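Side-chain contacts in fibrillarin-like rRNA/tRNA 2'-O-methyltransferase (Methanocaldococcus jannaschii, PDB 1FBN), which probably transfers methyl groups from S-adenosyl-L-methionine to ribose 2'-hydroxyls of rRNA and tRNA at sites chosen by a guide RNA in box C/D particles: residues K162-K165 and W166-K170; A103-A107 and P108-R112; I6-I9 and F10-I13. All coordinates share one frame; numbering follows the deposited sequence.

Contact 1 of 3, residues K162-K165 and W166-K170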
loop_
_atom_site.group_PDB
_atom_site.type_symbol
_atom_site.label_atom_id
_atom_site.label_comp_id
_atom_site.label_asym_id
_atom_site.label_seq_id
_atom_site.Cartn_x
_atom_site.Cartn_y
_atom_site.Cartn_z
ATOM N N LYS A 162 -13.310 -1.930 10.611
ATOM C CA LYS A 162 -14.565 -2.409 10.037
ATOM C C LYS A 162 -14.287 -3.372 8.877
ATOM O O LYS A 162 -14.889 -4.442 8.784
ATOM C CB LYS A 162 -15.400 -1.221 9.555
ATOM C CG LYS A 162 -16.879 -1.512 9.420
ATOM C CD LYS A 162 -17.648 -0.296 8.914
ATOM C CE LYS A 162 -17.465 0.910 9.813
ATOM N NZ LYS A 162 -18.235 2.068 9.299
ATOM N N ASN A 163 -13.347 -2.998 8.015
ATOM C CA ASN A 163 -12.984 -3.828 6.876
ATOM C C ASN A 163 -12.220 -5.084 7.285
ATOM O O ASN A 163 -12.303 -6.108 6.612
ATOM C CB ASN A 163 -12.193 -3.011 5.856
ATOM C CG ASN A 163 -13.091 -2.168 4.967
ATOM O OD1 ASN A 163 -13.447 -2.587 3.864
ATOM N ND2 ASN A 163 -13.473 -0.987 5.447
ATOM N N ALA A 164 -11.485 -5.001 8.393
ATOM C CA ALA A 164 -10.725 -6.139 8.905
ATOM C C ALA A 164 -11.691 -7.206 9.426
ATOM O O ALA A 164 -11.505 -8.399 9.172
ATOM C CB ALA A 164 -9.779 -5.692 10.011
ATOM N N LYS A 165 -12.729 -6.769 10.140
ATOM C CA LYS A 165 -13.739 -7.679 10.682
ATOM C C LYS A 165 -14.398 -8.432 9.536
ATOM O O LYS A 165 -14.584 -9.644 9.599
ATOM C CB LYS A 165 -14.827 -6.912 11.445
ATOM C CG LYS A 165 -14.414 -6.302 12.781
ATOM C CD LYS A 165 -15.597 -5.518 13.358
ATOM C CE LYS A 165 -15.256 -4.755 14.630
ATOM N NZ LYS A 165 -15.038 -5.660 15.784
ATOM N N TRP A 166 -14.737 -7.702 8.481
ATOM C CA TRP A 166 -15.382 -8.290 7.321
ATOM C C TRP A 166 -14.504 -9.163 6.433
ATOM O O TRP A 166 -14.885 -10.287 6.109
ATOM C CB TRP A 166 -16.010 -7.194 6.454
ATOM C CG TRP A 166 -17.342 -6.740 6.938
ATOM C CD1 TRP A 166 -17.597 -5.712 7.797
ATOM C CD2 TRP A 166 -18.617 -7.317 6.610
ATOM N NE1 TRP A 166 -18.949 -5.614 8.031
ATOM C CE2 TRP A 166 -19.599 -6.587 7.317
ATOM C CE3 TRP A 166 -19.024 -8.383 5.793
ATOM C CZ2 TRP A 166 -20.966 -6.886 7.233
ATOM C CZ3 TRP A 166 -20.383 -8.681 5.707
ATOM C CH2 TRP A 166 -21.335 -7.934 6.425
ATOM N N PHE A 167 -13.313 -8.669 6.092
ATOM C CA PHE A 167 -12.433 -9.368 5.158
ATOM C C PHE A 167 -11.065 -9.902 5.583
ATOM O O PHE A 167 -10.537 -10.801 4.929
ATOM C CB PHE A 167 -12.225 -8.479 3.930
ATOM C CG PHE A 167 -13.490 -7.880 3.399
ATOM C CD1 PHE A 167 -14.457 -8.680 2.806
ATOM C CD2 PHE A 167 -13.733 -6.521 3.523
ATOM C CE1 PHE A 167 -15.652 -8.132 2.346
ATOM C CE2 PHE A 167 -14.923 -5.963 3.067
ATOM C CZ PHE A 167 -15.885 -6.771 2.478
ATOM N N LEU A 168 -10.484 -9.373 6.652
ATOM C CA LEU A 168 -9.151 -9.815 7.042
ATOM C C LEU A 168 -9.050 -11.140 7.796
ATOM O O LEU A 168 -9.669 -11.329 8.844
ATOM C CB LEU A 168 -8.427 -8.699 7.797
ATOM C CG LEU A 168 -6.907 -8.806 7.914
ATOM C CD1 LEU A 168 -6.277 -9.037 6.545
ATOM C CD2 LEU A 168 -6.374 -7.534 8.540
ATOM N N LYS A 169 -8.255 -12.054 7.241
ATOM C CA LYS A 169 -8.022 -13.366 7.837
ATOM C C LYS A 169 -7.340 -13.166 9.178
ATOM O O LYS A 169 -6.628 -12.182 9.364
ATOM C CB LYS A 169 -7.075 -14.192 6.958
ATOM C CG LYS A 169 -7.595 -14.538 5.579
ATOM C CD LYS A 169 -6.557 -15.331 4.814
ATOM C CE LYS A 169 -7.079 -15.767 3.465
ATOM N NZ LYS A 169 -6.022 -16.485 2.707
ATOM N N LYS A 170 -7.558 -14.092 10.111
ATOM C CA LYS A 170 -6.911 -14.008 11.421
ATOM C C LYS A 170 -5.432 -14.287 11.154
ATOM O O LYS A 170 -5.092 -15.262 10.485
ATOM C CB LYS A 170 -7.487 -15.048 12.390
ATOM C CG LYS A 170 -7.056 -14.837 13.838
ATOM C CD LYS A 170 -6.298 -16.034 14.410
ATOM C CE LYS A 170 -7.196 -17.254 14.577
ATOM N NZ LYS A 170 -6.480 -18.390 15.229
HETATM O O HOH W 1 -12.458 -11.247 9.007
#

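Contact 2 of 3, residues A103-A107 and P108-R112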
loop_
_atom_site.group_PDB
_atom_site.type_symbol
_atom_site.label_atom_id
_atom_site.label_comp_id
_atom_site.label_asym_id
_atom_site.label_seq_id
_atom_site.Cartn_x
_atom_site.Cartn_y
_atom_site.Cartn_z
ATOM N N ALA A 103 -9.462 -3.021 -5.537
ATOM C CA ALA A 103 -9.323 -1.578 -5.385
ATOM C C ALA A 103 -10.675 -0.899 -5.181
ATOM O O ALA A 103 -11.478 -0.809 -6.112
ATOM C CB ALA A 103 -8.611 -0.996 -6.599
ATOM N N ILE A 104 -10.909 -0.411 -3.965
ATOM C CA ILE A 104 -12.162 0.261 -3.625
ATOM C C ILE A 104 -12.055 1.772 -3.848
ATOM O O ILE A 104 -11.195 2.431 -3.258
ATOM C CB ILE A 104 -12.557 0.019 -2.137
ATOM C CG1 ILE A 104 -12.434 -1.468 -1.776
ATOM C CG2 ILE A 104 -13.968 0.537 -1.864
ATOM C CD1 ILE A 104 -13.296 -2.401 -2.594
ATOM N N GLU A 105 -12.921 2.308 -4.708
ATOM C CA GLU A 105 -12.949 3.745 -4.996
ATOM C C GLU A 105 -14.392 4.245 -5.008
ATOM O O GLU A 105 -15.274 3.595 -5.573
ATOM C CB GLU A 105 -12.284 4.064 -6.343
ATOM C CG GLU A 105 -10.813 3.669 -6.463
ATOM C CD GLU A 105 -9.915 4.317 -5.419
ATOM O OE1 GLU A 105 -10.310 5.331 -4.804
ATOM O OE2 GLU A 105 -8.799 3.802 -5.205
ATOM N N TYR A 106 -14.627 5.399 -4.388
ATOM C CA TYR A 106 -15.967 5.978 -4.320
ATOM C C TYR A 106 -16.367 6.795 -5.550
ATOM O O TYR A 106 -17.472 6.642 -6.074
ATOM C CB TYR A 106 -16.110 6.836 -3.059
ATOM C CG TYR A 106 -17.478 7.455 -2.909
ATOM C CD1 TYR A 106 -18.541 6.717 -2.392
ATOM C CD2 TYR A 106 -17.725 8.766 -3.329
ATOM C CE1 TYR A 106 -19.820 7.263 -2.300
ATOM C CE2 TYR A 106 -19.001 9.323 -3.244
ATOM C CZ TYR A 106 -20.044 8.563 -2.729
ATOM O OH TYR A 106 -21.313 9.093 -2.654
ATOM N N ALA A 107 -15.466 7.658 -6.008
ATOM C CA ALA A 107 -15.733 8.517 -7.158
ATOM C C ALA A 107 -15.446 7.880 -8.516
ATOM O O ALA A 107 -14.339 7.403 -8.763
ATOM C CB ALA A 107 -14.951 9.820 -7.025
ATOM N N PRO A 108 -16.448 7.878 -9.420
ATOM C CA PRO A 108 -16.320 7.311 -10.765
ATOM C C PRO A 108 -15.142 7.913 -11.527
ATOM O O PRO A 108 -14.496 7.229 -12.317
ATOM C CB PRO A 108 -17.646 7.685 -11.415
ATOM C CG PRO A 108 -18.594 7.590 -10.273
ATOM C CD PRO A 108 -17.841 8.292 -9.168
ATOM N N ARG A 109 -14.859 9.190 -11.277
ATOM C CA ARG A 109 -13.746 9.872 -11.939
ATOM C C ARG A 109 -12.389 9.380 -11.452
ATOM O O ARG A 109 -11.414 9.424 -12.200
ATOM C CB ARG A 109 -13.869 11.387 -11.796
ATOM C CG ARG A 109 -14.968 11.959 -12.665
ATOM C CD ARG A 109 -15.186 13.437 -12.421
ATOM N NE ARG A 109 -15.941 14.026 -13.522
ATOM C CZ ARG A 109 -15.392 14.457 -14.655
ATOM N NH1 ARG A 109 -14.078 14.379 -14.837
ATOM N NH2 ARG A 109 -16.162 14.936 -15.622
ATOM N N ILE A 110 -12.325 8.922 -10.201
ATOM C CA ILE A 110 -11.080 8.375 -9.665
ATOM C C ILE A 110 -10.911 6.959 -10.218
ATOM O O ILE A 110 -9.807 6.559 -10.595
ATOM C CB ILE A 110 -11.061 8.339 -8.120
ATOM C CG1 ILE A 110 -10.887 9.753 -7.568
ATOM C CG2 ILE A 110 -9.908 7.464 -7.624
ATOM C CD1 ILE A 110 -10.822 9.805 -6.071
HETATM N N MSE A 111 -12.013 6.215 -10.287
HETATM C CA MSE A 111 -11.985 4.854 -10.817
HETATM C C MSE A 111 -11.625 4.890 -12.303
HETATM O O MSE A 111 -10.973 3.981 -12.818
HETATM C CB MSE A 111 -13.341 4.161 -10.621
HETATM C CG MSE A 111 -13.320 2.661 -10.917
HETATM SE SE MSE A 111 -12.194 1.787 -9.808
HETATM C CE MSE A 111 -13.296 1.486 -8.495
ATOM N N ARG A 112 -12.042 5.952 -12.982
ATOM C CA ARG A 112 -11.761 6.119 -14.403
ATOM C C ARG A 112 -10.249 6.243 -14.609
ATOM O O ARG A 112 -9.678 5.603 -15.494
ATOM C CB ARG A 112 -12.470 7.368 -14.926
ATOM C CG ARG A 112 -12.585 7.448 -16.430
ATOM C CD ARG A 112 -13.295 8.730 -16.841
ATOM N NE ARG A 112 -14.621 8.841 -16.236
ATOM C CZ ARG A 112 -15.303 9.978 -16.111
ATOM N NH1 ARG A 112 -14.792 11.123 -16.548
ATOM N NH2 ARG A 112 -16.499 9.971 -15.537
#

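Contact 3 of 3, residues I6-I9 and F10-I13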
loop_
_atom_site.group_PDB
_atom_site.type_symbol
_atom_site.label_atom_id
_atom_site.label_comp_id
_atom_site.label_asym_id
_atom_site.label_seq_id
_atom_site.Cartn_x
_atom_site.Cartn_y
_atom_site.Cartn_z
ATOM N N ILE A 6 21.095 -5.266 -8.353
ATOM C CA ILE A 6 19.655 -5.333 -8.134
ATOM C C ILE A 6 19.386 -6.644 -7.399
ATOM O O ILE A 6 19.548 -7.725 -7.970
ATOM C CB ILE A 6 18.851 -5.317 -9.460
ATOM C CG1 ILE A 6 19.077 -4.000 -10.206
ATOM C CG2 ILE A 6 17.362 -5.503 -9.172
ATOM C CD1 ILE A 6 18.239 -3.849 -11.459
ATOM N N LYS A 7 19.036 -6.555 -6.118
ATOM C CA LYS A 7 18.757 -7.757 -5.346
ATOM C C LYS A 7 17.358 -7.762 -4.762
ATOM O O LYS A 7 16.806 -6.716 -4.409
ATOM C CB LYS A 7 19.796 -7.977 -4.237
ATOM C CG LYS A 7 19.666 -7.099 -3.000
ATOM C CD LYS A 7 20.292 -7.815 -1.800
ATOM C CE LYS A 7 20.192 -7.023 -0.502
ATOM N NZ LYS A 7 21.257 -5.991 -0.389
ATOM N N GLU A 8 16.791 -8.956 -4.665
ATOM C CA GLU A 8 15.457 -9.114 -4.121
ATOM C C GLU A 8 15.434 -8.917 -2.615
ATOM O O GLU A 8 16.301 -9.429 -1.897
ATOM C CB GLU A 8 14.914 -10.501 -4.459
ATOM C CG GLU A 8 13.539 -10.783 -3.872
ATOM C CD GLU A 8 12.975 -12.125 -4.292
ATOM O OE1 GLU A 8 13.726 -12.953 -4.856
ATOM O OE2 GLU A 8 11.770 -12.354 -4.059
ATOM N N ILE A 9 14.474 -8.117 -2.158
ATOM C CA ILE A 9 14.264 -7.866 -0.736
ATOM C C ILE A 9 12.826 -8.295 -0.474
ATOM O O ILE A 9 12.024 -8.346 -1.406
ATOM C CB ILE A 9 14.477 -6.382 -0.347
ATOM C CG1 ILE A 9 13.673 -5.456 -1.260
ATOM C CG2 ILE A 9 15.965 -6.043 -0.373
ATOM C CD1 ILE A 9 13.772 -3.993 -0.876
ATOM N N PHE A 10 12.509 -8.640 0.773
ATOM C CA PHE A 10 11.163 -9.101 1.132
ATOM C C PHE A 10 10.789 -10.229 0.169
ATOM O O PHE A 10 11.499 -11.226 0.089
ATOM C CB PHE A 10 10.158 -7.942 1.056
ATOM C CG PHE A 10 10.470 -6.806 2.000
ATOM C CD1 PHE A 10 10.502 -7.016 3.377
ATOM C CD2 PHE A 10 10.724 -5.526 1.513
ATOM C CE1 PHE A 10 10.781 -5.965 4.257
ATOM C CE2 PHE A 10 11.004 -4.468 2.386
ATOM C CZ PHE A 10 11.031 -4.691 3.760
ATOM N N GLU A 11 9.688 -10.077 -0.557
ATOM C CA GLU A 11 9.290 -11.077 -1.543
ATOM C C GLU A 11 8.796 -10.374 -2.803
ATOM O O GLU A 11 7.786 -9.671 -2.782
ATOM C CB GLU A 11 8.217 -12.031 -1.007
ATOM C CG GLU A 11 7.869 -13.139 -2.011
ATOM C CD GLU A 11 6.890 -14.170 -1.476
ATOM O OE1 GLU A 11 7.215 -14.844 -0.475
ATOM O OE2 GLU A 11 5.803 -14.324 -2.072
ATOM N N ASN A 12 9.542 -10.546 -3.889
ATOM C CA ASN A 12 9.215 -9.947 -5.179
ATOM C C ASN A 12 9.302 -8.413 -5.203
ATOM O O ASN A 12 8.550 -7.745 -5.912
ATOM C CB ASN A 12 7.849 -10.441 -5.680
ATOM C CG ASN A 12 7.735 -10.427 -7.205
ATOM O OD1 ASN A 12 6.634 -10.539 -7.758
ATOM N ND2 ASN A 12 8.870 -10.299 -7.889
ATOM N N ILE A 13 10.196 -7.868 -4.382
ATOM C CA ILE A 13 10.468 -6.431 -4.331
ATOM C C ILE A 13 11.980 -6.369 -4.559
ATOM O O ILE A 13 12.706 -7.272 -4.140
ATOM C CB ILE A 13 10.096 -5.792 -2.967
ATOM C CG1 ILE A 13 8.593 -5.922 -2.719
ATOM C CG2 ILE A 13 10.467 -4.309 -2.962
ATOM C CD1 ILE A 13 8.141 -5.302 -1.433
#

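Contact 1 of 3, residues K162-K165 and W166-K170
The indole of Trp166 meets Lys162 edge-on at the C-terminal end of helix 156-167, one of the helices flanking the central sheet of this Rossmann-like methyltransferase fold. With CG of Trp166 anti to its carbonyl carbon (chi1 -82°), the indole edge is turned to Lys162 O, which lies in the ring plane 3.1 Å from Trp166 CD1; the same carbonyl accepts the Trp166 backbone N. One residue on, Asn163 and Phe167 run side by side and point the same way. OD1 of Asn163 sits at the edge of the phenyl ring, 3.8 Å from CE2 of Phe167, with amide and ring planes 39° apart. Trp166 CB covers one face of that ring, 3.7 Å above its centre. The buried amide is well satisfied: Asn163 OD1 bonds to Tyr137 OH, while ND2 donates to the carbonyls of Ile159 and Ala131, the latter predicted to line the S-adenosyl-L-methionine site. Tyr137 also meets the Phe167 ring. Ala164 CB packs on CB of Leu168, the residue where the chain leaves helical geometry. Leu168 N still donates to Ala164 O at 2.9 Å, with a bent N-H...O angle of 137°. Just past this last turn, a water bridges Lys165 O, 2.7 Å away, and Leu168 O, 2.8 Å away.

Contact 2 of 3, residues A103-A107 and P108-R112
Glu105, the last residue of strand 100-105, and Met111 of helix 108-117 cross obliquely, the methyl end of the selenomethionine reaching back to the strand. Met111 CG is anti to the backbone N (chi1 -170°), and bends at the next two torsions swing CE to 3.5 Å from Glu105 CB and 3.8 Å from Ala103 O. Its selenium stands 4.1 Å from both CB and CG of Glu105. Ile110 meets the same glutamate differently, at about a right angle: its CG2 branch touches the carboxylate, 3.6 Å from Glu105 OE1. The other branch of the isoleucine, CG1, faces Ala107 CB at 4.1 Å, so its two branches touch different residues of the strand end and turn. Together the two helix residues lie against the aliphatic part and one oxygen of Glu105, whose chain bends at chi2.

The helix start is set by the backbone. Ala107 occupies the N-cap, and its carbonyl oxygen takes two amides: Met111 N at 3.0 Å, nearly in line with the C=O bond, and Ile110 N at 2.9 Å, well above the carbonyl plane. Pro108 opens the first turn. This is the strand-to-helix corner of a beta-alpha-beta unit completed by strand 124-128. Glu105 and Tyr106 are predicted to bind S-adenosyl-L-methionine, consistent with the acidic residue that ends the second strand in class I methyltransferases and typically holds the ribose hydroxyls of the cofactor.

Contact 3 of 3, residues I6-I9 and F10-I13
Ile9 and Ile13 form an antiparallel hydrogen-bonded pair, their CA atoms 5.4 Å apart, and the chain reverses between them through Phe10, Glu11 and Asn12, with positive phi at both Phe10 and Asn12. Ile9 N donates to Ile13 O at 2.8 Å, and that oxygen also receives a CA-H...O contact, Glu8 CA lying 3.3 Å away. Two neighbouring residues of the first strand thus close on a single carbonyl.

The Glu8 side chain adds a second clasp. Its CG is anti to the backbone N (chi1 177°), and the rest of the chain runs out extended, carrying the carboxylate to the backbone of the turn. There OE2 accepts the backbone amide of Asn12 at 2.9 Å along a nearly straight path, met on the anti side of the carboxylate and 22° out of its plane. The bond ties strand end to loop and holds the Asn12 peptide while the backbone takes a left-handed helical conformation.

Ile9 and Ile13 project to the same face of the sheet, and CG1 of Ile9 touches CG2 of Ile13 at 3.8 Å. On that side of the strand Lys7 also pairs with Glu15 in a salt bridge. Ile9 CG1 lies between its own backbone N and carbonyl carbon (chi1 51°), which also puts it 4.0 Å from Phe10 CD2. Phe10 and Ile13 in turn rest on Ile63 of helix 58-64, while Glu11 OE2 accepts the backbone N of Arg74.

This is a tight beta hairpin with a three-residue connection, joining strands 5-9 and 13-17 of the small antiparallel sheet that forms the N-terminal domain of fibrillarin-family proteins.

In the fold
Contact 3 comes first along the chain, then contact 2, then contact 1. Residues 6-13 belong to the N-terminal antiparallel sheet. Contact 2 joins strand 100-105 of the larger mixed sheet to helix 108-117; contact 1 lies where helix 156-167, packed against that sheet, gives way to strand 168-169. The centres of contacts 1 and 2 are 22 Å apart, their nearest atoms about 6 Å. Contact 3 is centred 28 Å from contact 1 and 30 Å from contact 2, across the centre of the chain from the latter. Contact 2 contributes predicted cofactor residues, contact 1 adjoins Ala131 of that site, and the Ile13 side chain of contact 3 lies about 10 Å from that of Thr88, another predicted cofactor residue.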